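Spore germination protein GerM (Bacillus subtilis subsp. subtilis str. 168, PDB 6GZB) affects both sporulation and germination, though its molecular function is unknown, and is built from two tandem GerMN domains. Local coordinates at residues A120-N126 / V156-G162; Y131-Q137 / M168-T173; Q141-W145 / R181-L187; I114-A120 / S152-V156. All coordinates share one frame; numbering follows the deposited sequence.

All four contacts gather round one beta-alpha-beta unit, strand 119-124, helix 136-147 and strand 155-160, and the long loop after strand 163-164. Contact 4 is the beginning, turn and loop included, of the parallel strand pair that contact 1 continues; they share A120 and V156, and their centres are about 13 Å apart. Contacts 2 and 3, centres about 15 Å apart, tie the start and middle of the helix to loops 168-173 and 181-187. Along the chain the first segments come in the order 4, 1, 2, 3, and the second segments repeat it, so every pair interlocks. V143 and T144 pack on the strand pair, so contact 3 fastens the loop leading on to strand 198-208 onto the first domain.

Contact 1. Residues A120-N126 / V156-G162; sequences AIADFSN and VKLRING
D123 and R159 project from the same face of the sheet, but their charged groups cross without meeting: the carboxylate and guanidinium planes stand 79° apart and D123 OD2 stays 5.3 Å from R159 NH1. One water spans the gap, donating to OD2 and accepting from NH1. With CG opposite the backbone N (chi1 -168°), the aspartate leans along its strand, and OD1 takes the N-H of G162 on its syn side at 2.8 Å. Were D123 an alanine, G162 N would probably lose its acceptor and the water its anchor. The extended R159 chain runs past I121, whose CG2 lies over one guanidinium face and 3.7 Å from R159 CD. These are the two parallel strands of a beta-alpha-beta unit, the directions of segments 120-124 and 156-160 differing by 19°, and five backbone hydrogen bonds join them, from K157 N to A120 O at one end to N161 N to F124 O at the other. On the face of A122, F124 and L158, which helix 136-147 covers through V143 and L147, L158 CD1 sits at the edge of the F124 ring, 4.3 Å from CE2. Past the strands, a second water accepts from N126 N and donates to N161 OD1.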
loop_
_atom_site.group_PDB
_atom_site.type_symbol
_atom_site.label_atom_id
_atom_site.label_comp_id
_atom_site.label_asym_id
_atom_site.label_seq_id
_atom_site.Cartn_x
_atom_site.Cartn_y
_atom_site.Cartn_z
ATOM N N ALA A 120 -2.975 14.316 11.057
ATOM C CA ALA A 120 -4.036 13.718 11.854
ATOM C C ALA A 120 -3.468 13.204 13.155
ATOM O O ALA A 120 -2.456 12.499 13.167
ATOM C CB ALA A 120 -4.698 12.584 11.095
ATOM N N ILE A 121 -4.115 13.573 14.252
ATOM C CA ILE A 121 -3.721 13.087 15.557
ATOM C C ILE A 121 -4.709 12.025 16.014
ATOM O O ILE A 121 -5.899 12.295 16.181
ATOM C CB ILE A 121 -3.666 14.235 16.586
ATOM C CG1 ILE A 121 -2.576 15.234 16.192
ATOM C CG2 ILE A 121 -3.372 13.690 17.972
ATOM C CD1 ILE A 121 -2.695 16.575 16.873
ATOM N N ALA A 122 -4.222 10.802 16.155
ATOM C CA ALA A 122 -5.065 9.694 16.561
ATOM C C ALA A 122 -4.823 9.397 18.024
ATOM O O ALA A 122 -3.741 8.946 18.398
ATOM C CB ALA A 122 -4.766 8.465 15.718
ATOM N N ASP A 123 -5.834 9.659 18.847
ATOM C CA ASP A 123 -5.699 9.556 20.298
ATOM C C ASP A 123 -6.486 8.340 20.780
ATOM O O ASP A 123 -7.707 8.311 20.695
ATOM C CB ASP A 123 -6.222 10.840 20.963
ATOM C CG ASP A 123 -5.856 10.940 22.445
ATOM O OD1 ASP A 123 -5.258 9.988 22.992
ATOM O OD2 ASP A 123 -6.220 11.949 23.082
ATOM N N PHE A 124 -5.769 7.327 21.250
ATOM C CA PHE A 124 -6.358 6.020 21.536
ATOM C C PHE A 124 -6.594 5.852 23.035
ATOM O O PHE A 124 -5.892 6.437 23.861
ATOM C CB PHE A 124 -5.429 4.899 21.043
ATOM C CG PHE A 124 -5.284 4.843 19.548
ATOM C CD1 PHE A 124 -6.198 4.145 18.776
ATOM C CD2 PHE A 124 -4.200 5.434 18.916
ATOM C CE1 PHE A 124 -6.058 4.074 17.402
ATOM C CE2 PHE A 124 -4.055 5.368 17.535
ATOM C CZ PHE A 124 -4.982 4.681 16.780
ATOM N N SER A 125 -7.537 4.989 23.382
ATOM C CA SER A 125 -7.699 4.551 24.754
ATOM C C SER A 125 -6.573 3.592 25.148
ATOM O O SER A 125 -5.775 3.178 24.306
ATOM C CB SER A 125 -9.058 3.882 24.931
ATOM O OG SER A 125 -9.088 2.601 24.328
ATOM N N ASN A 126 -6.538 3.216 26.423
ATOM C CA ASN A 126 -5.410 2.473 26.971
ATOM C C ASN A 126 -5.338 1.038 26.469
ATOM O O ASN A 126 -4.271 0.414 26.521
ATOM C CB ASN A 126 -5.444 2.481 28.498
ATOM C CG ASN A 126 -4.118 2.061 29.107
ATOM O OD1 ASN A 126 -4.000 0.981 29.689
ATOM N ND2 ASN A 126 -3.096 2.883 28.913
ATOM N N VAL A 156 0.732 11.651 10.350
ATOM C CA VAL A 156 0.013 11.048 11.461
ATOM C C VAL A 156 0.807 11.183 12.751
ATOM O O VAL A 156 2.025 10.997 12.768
ATOM C CB VAL A 156 -0.279 9.556 11.183
ATOM C CG1 VAL A 156 -0.850 8.881 12.412
ATOM C CG2 VAL A 156 -1.233 9.413 10.006
ATOM N N LYS A 157 0.104 11.501 13.830
ATOM C CA LYS A 157 0.682 11.488 15.163
ATOM C C LYS A 157 -0.175 10.596 16.046
ATOM O O LYS A 157 -1.402 10.592 15.940
ATOM C CB LYS A 157 0.715 12.896 15.754
ATOM C CG LYS A 157 1.797 13.797 15.180
ATOM C CD LYS A 157 1.787 15.149 15.877
ATOM C CE LYS A 157 2.609 16.194 15.134
ATOM N NZ LYS A 157 4.049 15.831 15.052
ATOM N N LEU A 158 0.479 9.830 16.908
ATOM C CA LEU A 158 -0.212 8.844 17.729
ATOM C C LEU A 158 -0.214 9.292 19.189
ATOM O O LEU A 158 0.785 9.791 19.687
ATOM C CB LEU A 158 0.490 7.491 17.606
ATOM C CG LEU A 158 0.054 6.500 16.513
ATOM C CD1 LEU A 158 -0.723 7.137 15.381
ATOM C CD2 LEU A 158 1.247 5.738 15.967
ATOM N N ARG A 159 -1.346 9.138 19.865
ATOM C CA ARG A 159 -1.400 9.363 21.303
ATOM C C ARG A 159 -2.137 8.241 22.002
ATOM O O ARG A 159 -2.994 7.586 21.410
ATOM C CB ARG A 159 -2.095 10.690 21.605
ATOM C CG ARG A 159 -1.287 11.912 21.210
ATOM C CD ARG A 159 -2.101 13.183 21.385
ATOM N NE ARG A 159 -1.334 14.367 21.025
ATOM C CZ ARG A 159 -1.754 15.614 21.198
ATOM N NH1 ARG A 159 -2.921 15.860 21.786
ATOM N NH2 ARG A 159 -0.983 16.619 20.819
ATOM N N ILE A 160 -1.807 8.033 23.272
ATOM C CA ILE A 160 -2.625 7.204 24.157
ATOM C C ILE A 160 -3.118 8.038 25.338
ATOM O O ILE A 160 -2.321 8.586 26.097
ATOM C CB ILE A 160 -1.842 5.993 24.683
ATOM C CG1 ILE A 160 -1.291 5.167 23.522
ATOM C CG2 ILE A 160 -2.724 5.127 25.571
ATOM C CD1 ILE A 160 -0.368 4.050 23.967
ATOM N N ASN A 161 -4.432 8.205 25.428
ATOM C CA ASN A 161 -5.040 9.053 26.443
ATOM C C ASN A 161 -4.372 10.426 26.512
ATOM O O ASN A 161 -4.131 10.954 27.590
ATOM C CB ASN A 161 -4.988 8.357 27.801
ATOM C CG ASN A 161 -6.057 7.284 27.946
ATOM O OD1 ASN A 161 -5.799 6.199 28.473
ATOM N ND2 ASN A 161 -7.261 7.575 27.458
ATOM N N GLY A 162 -4.064 10.991 25.349
ATOM C CA GLY A 162 -3.561 12.353 25.258
ATOM C C GLY A 162 -2.049 12.456 25.385
ATOM O O GLY A 162 -1.472 13.507 25.119
HETATM O O HOH W 1 -5.187 14.173 22.645
HETATM O O HOH W 2 -8.266 4.412 28.522
#

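Contact 2. Residues Y131-Q137 / M168-T173; sequences YKKEDEQ and MPVGGT
Helix 136-147 is the helix of the beta-alpha-beta unit of the first GerMN domain, and this contact fastens the loop after strand 163-164 to its N-terminal end. E136 reaches into the turn formed by residues 168-173, closed by a backbone hydrogen bond from M168 N to T173 O. E136 CG lies on the far side of CB from the backbone N (chi1 -170°) and the chain beyond it is extended, which carries the carboxylate in among the loop's N-H groups. E136 OE2 receives G171 N at 2.6 Å on its syn lone pair, while the Y131 hydroxyl donates to the anti side of the same oxygen. E136 OE1 takes two bonds from T173: a very short one from OG1, 2.5 Å, and one from the backbone N, which comes in from 49° above the carboxylate plane. Four donors thus grip the buried group and would probably stabilise its negative charge. Without the carboxylate, as with an alanine here, G171 N and both T173 donors would probably lack an acceptor, and the Y131 hydroxyl the oxygen it donates to. G171 has to be bare on this side, because a CB there would run into OE1. Y131 is a second link: its OH accepts V170 N at 3.2 Å, and M168 CE lies 3.8 Å from its CZ. The two methyls of V170 divide between neighbours: CG2 lies over the face of the Y131 ring, 3.6 Å from its centroid, and CG1 4.0 Å from K133 CA.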
loop_
_atom_site.group_PDB
_atom_site.type_symbol
_atom_site.label_atom_id
_atom_site.label_comp_id
_atom_site.label_asym_id
_atom_site.label_seq_id
_atom_site.Cartn_x
_atom_site.Cartn_y
_atom_site.Cartn_z
ATOM N N TYR A 131 -1.487 -5.386 22.582
ATOM C CA TYR A 131 -1.127 -6.138 21.388
ATOM C C TYR A 131 0.119 -6.978 21.654
ATOM O O TYR A 131 0.852 -6.720 22.600
ATOM C CB TYR A 131 -0.889 -5.178 20.220
ATOM C CG TYR A 131 0.226 -4.177 20.452
ATOM C CD1 TYR A 131 1.542 -4.507 20.192
ATOM C CD2 TYR A 131 -0.048 -2.899 20.908
ATOM C CE1 TYR A 131 2.558 -3.590 20.370
ATOM C CE2 TYR A 131 0.961 -1.975 21.092
ATOM C CZ TYR A 131 2.269 -2.340 20.859
ATOM O OH TYR A 131 3.298 -1.439 21.052
ATOM N N LYS A 132 0.368 -7.962 20.796
ATOM C CA LYS A 132 1.603 -8.740 20.859
ATOM C C LYS A 132 2.769 -7.987 20.230
ATOM O O LYS A 132 2.613 -7.311 19.216
ATOM C CB LYS A 132 1.418 -10.074 20.140
ATOM C CG LYS A 132 0.446 -11.013 20.833
ATOM C CD LYS A 132 0.341 -12.342 20.100
ATOM C CE LYS A 132 -0.551 -13.324 20.849
ATOM N NZ LYS A 132 -1.471 -14.069 19.943
ATOM N N LYS A 133 3.952 -8.148 20.807
ATOM C CA LYS A 133 5.140 -7.418 20.372
ATOM C C LYS A 133 5.391 -7.595 18.879
ATOM O O LYS A 133 5.787 -6.661 18.180
ATOM C CB LYS A 133 6.356 -7.906 21.158
ATOM C CG LYS A 133 7.597 -7.048 20.989
ATOM C CD LYS A 133 8.627 -7.361 22.067
ATOM C CE LYS A 133 9.754 -8.229 21.537
ATOM N NZ LYS A 133 10.784 -7.408 20.840
ATOM N N GLU A 134 5.113 -8.795 18.390
ATOM C CA GLU A 134 5.362 -9.158 17.002
ATOM C C GLU A 134 4.554 -8.297 16.019
ATOM O O GLU A 134 4.896 -8.210 14.846
ATOM C CB GLU A 134 5.006 -10.635 16.798
ATOM C CG GLU A 134 5.930 -11.605 17.527
ATOM C CD GLU A 134 5.753 -11.598 19.042
ATOM O OE1 GLU A 134 4.597 -11.582 19.521
ATOM O OE2 GLU A 134 6.779 -11.609 19.756
ATOM N N ASP A 135 3.458 -7.711 16.489
ATOM C CA ASP A 135 2.574 -6.929 15.629
ATOM C C ASP A 135 2.851 -5.418 15.683
ATOM O O ASP A 135 2.159 -4.635 15.040
ATOM C CB ASP A 135 1.117 -7.190 16.005
ATOM C CG ASP A 135 0.646 -8.584 15.600
ATOM O OD1 ASP A 135 1.229 -9.167 14.662
ATOM O OD2 ASP A 135 -0.290 -9.100 16.241
ATOM N N GLU A 136 3.867 -5.018 16.439
ATOM C CA GLU A 136 4.062 -3.605 16.768
ATOM C C GLU A 136 4.174 -2.706 15.530
ATOM O O GLU A 136 3.466 -1.707 15.413
ATOM C CB GLU A 136 5.303 -3.442 17.630
ATOM C CG GLU A 136 5.456 -2.058 18.216
ATOM C CD GLU A 136 6.292 -2.062 19.477
ATOM O OE1 GLU A 136 7.535 -1.988 19.372
ATOM O OE2 GLU A 136 5.693 -2.144 20.566
ATOM N N GLN A 137 5.049 -3.080 14.602
ATOM C CA GLN A 137 5.235 -2.304 13.380
ATOM C C GLN A 137 4.005 -2.373 12.486
ATOM O O GLN A 137 3.672 -1.410 11.818
ATOM C CB GLN A 137 6.456 -2.799 12.599
ATOM C CG GLN A 137 7.786 -2.315 13.139
ATOM C CD GLN A 137 8.764 -1.998 12.033
ATOM O OE1 GLN A 137 8.822 -0.867 11.540
ATOM N NE2 GLN A 137 9.505 -3.006 11.599
ATOM N N MET A 168 6.459 3.069 20.435
ATOM C CA MET A 168 5.347 2.179 20.730
ATOM C C MET A 168 5.577 1.531 22.095
ATOM O O MET A 168 6.707 1.256 22.467
ATOM C CB MET A 168 5.204 1.116 19.637
ATOM C CG MET A 168 4.636 1.641 18.328
ATOM S SD MET A 168 2.901 2.128 18.456
ATOM C CE MET A 168 2.087 0.538 18.369
ATOM N N PRO A 169 4.500 1.326 22.860
ATOM C CA PRO A 169 4.607 1.018 24.286
ATOM C C PRO A 169 5.194 -0.359 24.587
ATOM O O PRO A 169 5.937 -0.506 25.546
ATOM C CB PRO A 169 3.156 1.097 24.779
ATOM C CG PRO A 169 2.319 0.958 23.555
ATOM C CD PRO A 169 3.114 1.601 22.458
ATOM N N VAL A 170 4.842 -1.370 23.801
ATOM C CA VAL A 170 5.147 -2.744 24.179
ATOM C C VAL A 170 6.607 -3.095 23.899
ATOM O O VAL A 170 7.279 -3.678 24.742
ATOM C CB VAL A 170 4.228 -3.747 23.459
ATOM C CG1 VAL A 170 4.708 -5.173 23.677
ATOM C CG2 VAL A 170 2.798 -3.577 23.937
ATOM N N GLY A 171 7.101 -2.722 22.725
ATOM C CA GLY A 171 8.437 -3.120 22.296
ATOM C C GLY A 171 9.367 -1.955 22.005
ATOM O O GLY A 171 10.523 -2.156 21.658
ATOM N N GLY A 172 8.857 -0.736 22.079
ATOM C CA GLY A 172 9.719 0.446 22.005
ATOM C C GLY A 172 10.088 0.887 20.593
ATOM O O GLY A 172 10.984 1.701 20.416
ATOM N N THR A 173 9.385 0.379 19.586
ATOM C CA THR A 173 9.613 0.816 18.214
ATOM C C THR A 173 9.446 2.326 18.106
ATOM O O THR A 173 8.398 2.858 18.449
ATOM C CB THR A 173 8.629 0.147 17.233
ATOM O OG1 THR A 173 8.758 -1.275 17.335
ATOM C CG2 THR A 173 8.909 0.590 15.793
#

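Contact 3. Residues Q141-W145 / R181-L187; sequences QSVTW and RKDGINL
Q141 and W145, one turn apart on helix 136-147 of the beta-alpha-beta unit, hold the loop 181-187 that runs on toward strand 198-208. The extended Q141 side chain passes across the loop backbone at I185, its CD 3.6 Å from I185 CA, and its OE1 accepts N186 N at 3.1 Å, the donor 49° above the carbonyl plane. Its NE2 donates to two waters, one also bonded to L187 N and the other to D183 O. Further along, T144 adds only its CG2, 4.1 Å from R181 N. The W145 indole is sandwiched. R181 CD packs over the six-membered ring, 3.7 Å from its centroid, with the guanidinium turned just 17° from the ring plane; on the opposite face I185 CG1, anti to the backbone N (chi1 -175°), carries CD1 over the five-membered ring. R181 is fixed by NH2, which donates to W145 O at 2.8 Å, and by NE, bonded to T148 OG1. The I185 backbone bonds to T219, so the tryptophan abuts a residue tied to strand 213-223, probably part of the second GerMN domain. At the indole edge NE1 makes a weak 3.5 Å bond to G184 O, and a water bridges the same two atoms.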
loop_
_atom_site.group_PDB
_atom_site.type_symbol
_atom_site.label_atom_id
_atom_site.label_comp_id
_atom_site.label_asym_id
_atom_site.label_seq_id
_atom_site.Cartn_x
_atom_site.Cartn_y
_atom_site.Cartn_z
ATOM N N GLN A 141 1.928 0.915 10.913
ATOM C CA GLN A 141 1.750 1.030 9.470
ATOM C C GLN A 141 0.278 1.005 9.082
ATOM O O GLN A 141 -0.146 1.777 8.217
ATOM C CB GLN A 141 2.505 -0.085 8.753
ATOM C CG GLN A 141 4.013 0.071 8.818
ATOM C CD GLN A 141 4.765 -1.194 8.475
ATOM O OE1 GLN A 141 4.164 -2.217 8.127
ATOM N NE2 GLN A 141 6.094 -1.131 8.561
ATOM N N SER A 142 -0.495 0.135 9.735
ATOM C CA SER A 142 -1.932 0.042 9.486
ATOM C C SER A 142 -2.646 1.367 9.751
ATOM O O SER A 142 -3.392 1.876 8.915
ATOM C CB SER A 142 -2.550 -1.050 10.358
ATOM O OG SER A 142 -3.965 -1.054 10.248
ATOM N N VAL A 143 -2.417 1.923 10.928
ATOM C CA VAL A 143 -3.017 3.188 11.301
ATOM C C VAL A 143 -2.582 4.293 10.339
ATOM O O VAL A 143 -3.402 5.063 9.850
ATOM C CB VAL A 143 -2.636 3.568 12.747
ATOM C CG1 VAL A 143 -3.036 4.998 13.046
ATOM C CG2 VAL A 143 -3.291 2.616 13.730
ATOM N N THR A 144 -1.297 4.313 10.016
ATOM C CA THR A 144 -0.751 5.347 9.154
ATOM C C THR A 144 -1.365 5.284 7.763
ATOM O O THR A 144 -1.765 6.302 7.204
ATOM C CB THR A 144 0.782 5.248 9.049
ATOM O OG1 THR A 144 1.361 5.412 10.352
ATOM C CG2 THR A 144 1.321 6.338 8.133
ATOM N N TRP A 145 -1.430 4.086 7.195
ATOM C CA TRP A 145 -1.890 3.946 5.825
ATOM C C TRP A 145 -3.403 4.088 5.746
ATOM O O TRP A 145 -3.932 4.634 4.770
ATOM C CB TRP A 145 -1.434 2.620 5.217
ATOM C CG TRP A 145 -0.015 2.648 4.755
ATOM C CD1 TRP A 145 1.088 2.811 5.534
ATOM C CD2 TRP A 145 0.454 2.538 3.413
ATOM N NE1 TRP A 145 2.212 2.847 4.759
ATOM C CE2 TRP A 145 1.860 2.664 3.452
ATOM C CE3 TRP A 145 -0.170 2.341 2.179
ATOM C CZ2 TRP A 145 2.652 2.623 2.303
ATOM C CZ3 TRP A 145 0.623 2.295 1.029
ATOM C CH2 TRP A 145 2.012 2.446 1.101
ATOM N N ARG A 181 3.225 7.564 4.768
ATOM C CA ARG A 181 3.415 6.392 3.913
ATOM C C ARG A 181 4.861 6.243 3.490
ATOM O O ARG A 181 5.292 5.155 3.125
ATOM C CB ARG A 181 2.508 6.450 2.683
ATOM C CG ARG A 181 1.038 6.291 3.022
ATOM C CD ARG A 181 0.151 5.992 1.812
ATOM N NE ARG A 181 -1.221 5.730 2.246
ATOM C CZ ARG A 181 -2.172 5.175 1.502
ATOM N NH1 ARG A 181 -1.931 4.809 0.254
ATOM N NH2 ARG A 181 -3.373 4.983 2.020
ATOM N N LYS A 182 5.629 7.324 3.588
ATOM C CA LYS A 182 7.030 7.295 3.178
ATOM C C LYS A 182 7.890 6.555 4.195
ATOM O O LYS A 182 9.011 6.155 3.893
ATOM C CB LYS A 182 7.575 8.711 2.971
ATOM C CG LYS A 182 7.025 9.405 1.739
ATOM C CD LYS A 182 7.422 10.871 1.712
ATOM C CE LYS A 182 7.058 11.511 0.383
ATOM N NZ LYS A 182 7.562 12.907 0.299
ATOM N N ASP A 183 7.361 6.364 5.394
ATOM C CA ASP A 183 8.018 5.521 6.386
ATOM C C ASP A 183 7.888 4.021 6.069
ATOM O O ASP A 183 8.465 3.180 6.746
ATOM C CB ASP A 183 7.466 5.854 7.763
ATOM C CG ASP A 183 7.857 7.262 8.210
ATOM O OD1 ASP A 183 9.060 7.466 8.461
ATOM O OD2 ASP A 183 6.995 8.174 8.238
ATOM N N GLY A 184 7.203 3.704 4.980
ATOM C CA GLY A 184 7.251 2.357 4.415
ATOM C C GLY A 184 6.177 1.450 4.980
ATOM O O GLY A 184 5.367 1.854 5.826
ATOM N N ILE A 185 6.179 0.210 4.507
ATOM C CA ILE A 185 5.183 -0.773 4.903
ATOM C C ILE A 185 5.720 -2.159 4.569
ATOM O O ILE A 185 6.403 -2.327 3.560
ATOM C CB ILE A 185 3.834 -0.512 4.189
ATOM C CG1 ILE A 185 2.757 -1.466 4.696
ATOM C CG2 ILE A 185 3.974 -0.630 2.683
ATOM C CD1 ILE A 185 1.348 -0.978 4.411
ATOM N N ASN A 186 5.495 -3.126 5.460
ATOM C CA ASN A 186 6.007 -4.479 5.262
ATOM C C ASN A 186 7.481 -4.468 4.863
ATOM O O ASN A 186 7.861 -5.021 3.821
ATOM C CB ASN A 186 5.204 -5.200 4.172
ATOM C CG ASN A 186 3.740 -5.328 4.511
ATOM O OD1 ASN A 186 2.867 -5.090 3.668
ATOM N ND2 ASN A 186 3.457 -5.709 5.739
ATOM N N LEU A 187 8.309 -3.816 5.667
ATOM C CA LEU A 187 9.717 -3.604 5.303
ATOM C C LEU A 187 10.434 -4.921 5.050
ATOM O O LEU A 187 10.406 -5.806 5.894
ATOM C CB LEU A 187 10.450 -2.851 6.426
ATOM C CG LEU A 187 9.831 -1.520 6.871
ATOM C CD1 LEU A 187 10.635 -0.930 8.024
ATOM C CD2 LEU A 187 9.730 -0.518 5.727
HETATM O O HOH W 3 7.357 -3.673 8.512
HETATM O O HOH W 4 7.357 1.537 8.834
HETATM O O HOH W 5 4.316 4.114 6.897
#

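Contact 4. Residues I114-A120 / S152-V156; sequences IKKDGTA and SIDKV. With ACT (acetate ion), chain G.
G118 O is gripped by two successive N-H groups of the facing segment 152-156. D154 N reaches it at 2.9 Å in the carbonyl plane, on a lone pair, whereas K155 N arrives at 3.2 Å from 39° above that plane. Two residues on, A120 N donates to K155 O at 2.8 Å, and the parallel pairing begins. The K155 side chain bends back at chi3 and chi4 over T119, CE lying 3.2 Å from T119 OG1, and delivers NZ to D117 O at 3.0 Å; the same NZ forms a salt bridge with D154 OD1. G118 leaves room for this, since a CB on it would collide with D154 OD1. On the opposite face, I153 CG2 presses on A120 CB at a tight 3.5 Å, and I153 CD1 meets I114 CD1 at 3.8 Å, with A79 of helix 78-84 touching both isoleucines. D117 OD1 accepts T119 N at 2.9 Å in an Asx turn, and residues 115-118 form a type I turn, G118 N bonding to K115 O, with K115 N to T119 O joining the arms beyond it. A water donates to both K115 O and S152 O, and an acetate, probably from the crystallisation liquor, accepts K116 N. The turn and strands 110-114 and 119-124 make a beta hairpin, whose second strand also opens the beta-alpha-beta unit with helix 136-147 and strand 155-160.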
loop_
_atom_site.group_PDB
_atom_site.type_symbol
_atom_site.label_atom_id
_atom_site.label_comp_id
_atom_site.label_asym_id
_atom_site.label_seq_id
_atom_site.Cartn_x
_atom_site.Cartn_y
_atom_site.Cartn_z
ATOM N N ILE A 114 -8.006 16.269 12.907
ATOM C CA ILE A 114 -7.338 16.575 11.650
ATOM C C ILE A 114 -6.969 18.059 11.609
ATOM O O ILE A 114 -7.838 18.921 11.647
ATOM C CB ILE A 114 -8.236 16.220 10.446
ATOM C CG1 ILE A 114 -8.624 14.743 10.495
ATOM C CG2 ILE A 114 -7.531 16.530 9.136
ATOM C CD1 ILE A 114 -9.645 14.349 9.447
ATOM N N LYS A 115 -5.676 18.349 11.535
ATOM C CA LYS A 115 -5.195 19.729 11.487
ATOM C C LYS A 115 -5.167 20.228 10.051
ATOM O O LYS A 115 -5.228 19.435 9.108
ATOM C CB LYS A 115 -3.783 19.836 12.068
ATOM C CG LYS A 115 -3.531 19.005 13.312
ATOM C CD LYS A 115 -3.268 19.873 14.530
ATOM C CE LYS A 115 -4.558 20.169 15.274
ATOM N NZ LYS A 115 -4.359 20.132 16.748
ATOM N N LYS A 116 -5.009 21.540 9.891
ATOM C CA LYS A 116 -5.039 22.167 8.573
ATOM C C LYS A 116 -3.775 21.874 7.770
ATOM O O LYS A 116 -3.806 21.859 6.539
ATOM C CB LYS A 116 -5.240 23.679 8.702
ATOM C CG LYS A 116 -6.699 24.095 8.832
ATOM C CD LYS A 116 -6.854 25.608 8.836
ATOM C CE LYS A 116 -8.258 26.031 8.425
ATOM N NZ LYS A 116 -8.302 27.443 7.954
ATOM N N ASP A 117 -2.680 21.591 8.467
ATOM C CA ASP A 117 -1.417 21.275 7.814
ATOM C C ASP A 117 -1.369 19.845 7.265
ATOM O O ASP A 117 -0.369 19.442 6.661
ATOM C CB ASP A 117 -0.243 21.503 8.775
ATOM C CG ASP A 117 -0.221 20.514 9.933
ATOM O OD1 ASP A 117 -1.180 19.729 10.092
ATOM O OD2 ASP A 117 0.751 20.550 10.711
ATOM N N GLY A 118 -2.436 19.081 7.477
ATOM C CA GLY A 118 -2.515 17.719 6.942
ATOM C C GLY A 118 -2.182 16.649 7.972
ATOM O O GLY A 118 -2.179 15.461 7.661
ATOM N N THR A 119 -1.945 17.069 9.209
ATOM C CA THR A 119 -1.603 16.153 10.283
ATOM C C THR A 119 -2.869 15.634 10.936
ATOM O O THR A 119 -3.734 16.411 11.329
ATOM C CB THR A 119 -0.753 16.853 11.362
ATOM O OG1 THR A 119 0.493 17.263 10.793
ATOM C CG2 THR A 119 -0.485 15.921 12.532
ATOM N N ALA A 120 -2.975 14.316 11.057
ATOM C CA ALA A 120 -4.036 13.718 11.854
ATOM C C ALA A 120 -3.468 13.204 13.155
ATOM O O ALA A 120 -2.456 12.499 13.167
ATOM C CB ALA A 120 -4.698 12.584 11.095
ATOM N N SER A 152 -7.244 14.868 3.110
ATOM C CA SER A 152 -6.969 15.860 4.141
ATOM C C SER A 152 -5.890 15.404 5.125
ATOM O O SER A 152 -5.483 16.178 5.982
ATOM C CB SER A 152 -8.248 16.180 4.913
ATOM O OG SER A 152 -8.718 15.045 5.628
ATOM N N ILE A 153 -5.439 14.155 5.008
ATOM C CA ILE A 153 -4.418 13.623 5.909
ATOM C C ILE A 153 -3.215 13.085 5.131
ATOM O O ILE A 153 -3.345 12.156 4.328
ATOM C CB ILE A 153 -4.992 12.497 6.784
ATOM C CG1 ILE A 153 -6.212 12.992 7.557
ATOM C CG2 ILE A 153 -3.949 12.006 7.770
ATOM C CD1 ILE A 153 -7.026 11.887 8.194
ATOM N N ASP A 154 -2.035 13.643 5.384
ATOM C CA ASP A 154 -0.810 13.055 4.845
ATOM C C ASP A 154 0.257 12.780 5.892
ATOM O O ASP A 154 1.299 12.227 5.572
ATOM C CB ASP A 154 -0.237 13.920 3.721
ATOM C CG ASP A 154 -0.208 15.387 4.074
ATOM O OD1 ASP A 154 0.110 15.711 5.236
ATOM O OD2 ASP A 154 -0.528 16.215 3.195
ATOM N N LYS A 155 -0.028 13.106 7.149
ATOM C CA LYS A 155 0.896 12.834 8.250
ATOM C C LYS A 155 0.100 12.413 9.470
ATOM O O LYS A 155 -1.050 12.822 9.641
ATOM C CB LYS A 155 1.696 14.091 8.614
ATOM C CG LYS A 155 2.700 14.537 7.567
ATOM C CD LYS A 155 3.386 15.834 7.983
ATOM C CE LYS A 155 2.395 16.976 8.177
ATOM N NZ LYS A 155 2.030 17.625 6.889
ATOM N N VAL A 156 0.732 11.651 10.350
ATOM C CA VAL A 156 0.013 11.048 11.461
ATOM C C VAL A 156 0.807 11.183 12.751
ATOM O O VAL A 156 2.025 10.997 12.768
ATOM C CB VAL A 156 -0.279 9.556 11.183
ATOM C CG1 VAL A 156 -0.850 8.881 12.412
ATOM C CG2 VAL A 156 -1.233 9.413 10.006
HETATM C C ACT G . -5.455 23.639 13.014
HETATM O O ACT G . -6.556 23.216 12.703
HETATM O OXT ACT G . -4.486 23.457 12.292
HETATM C CH3 ACT G . -5.217 23.970 14.436
HETATM O O HOH W 6 -5.810 18.881 6.767
#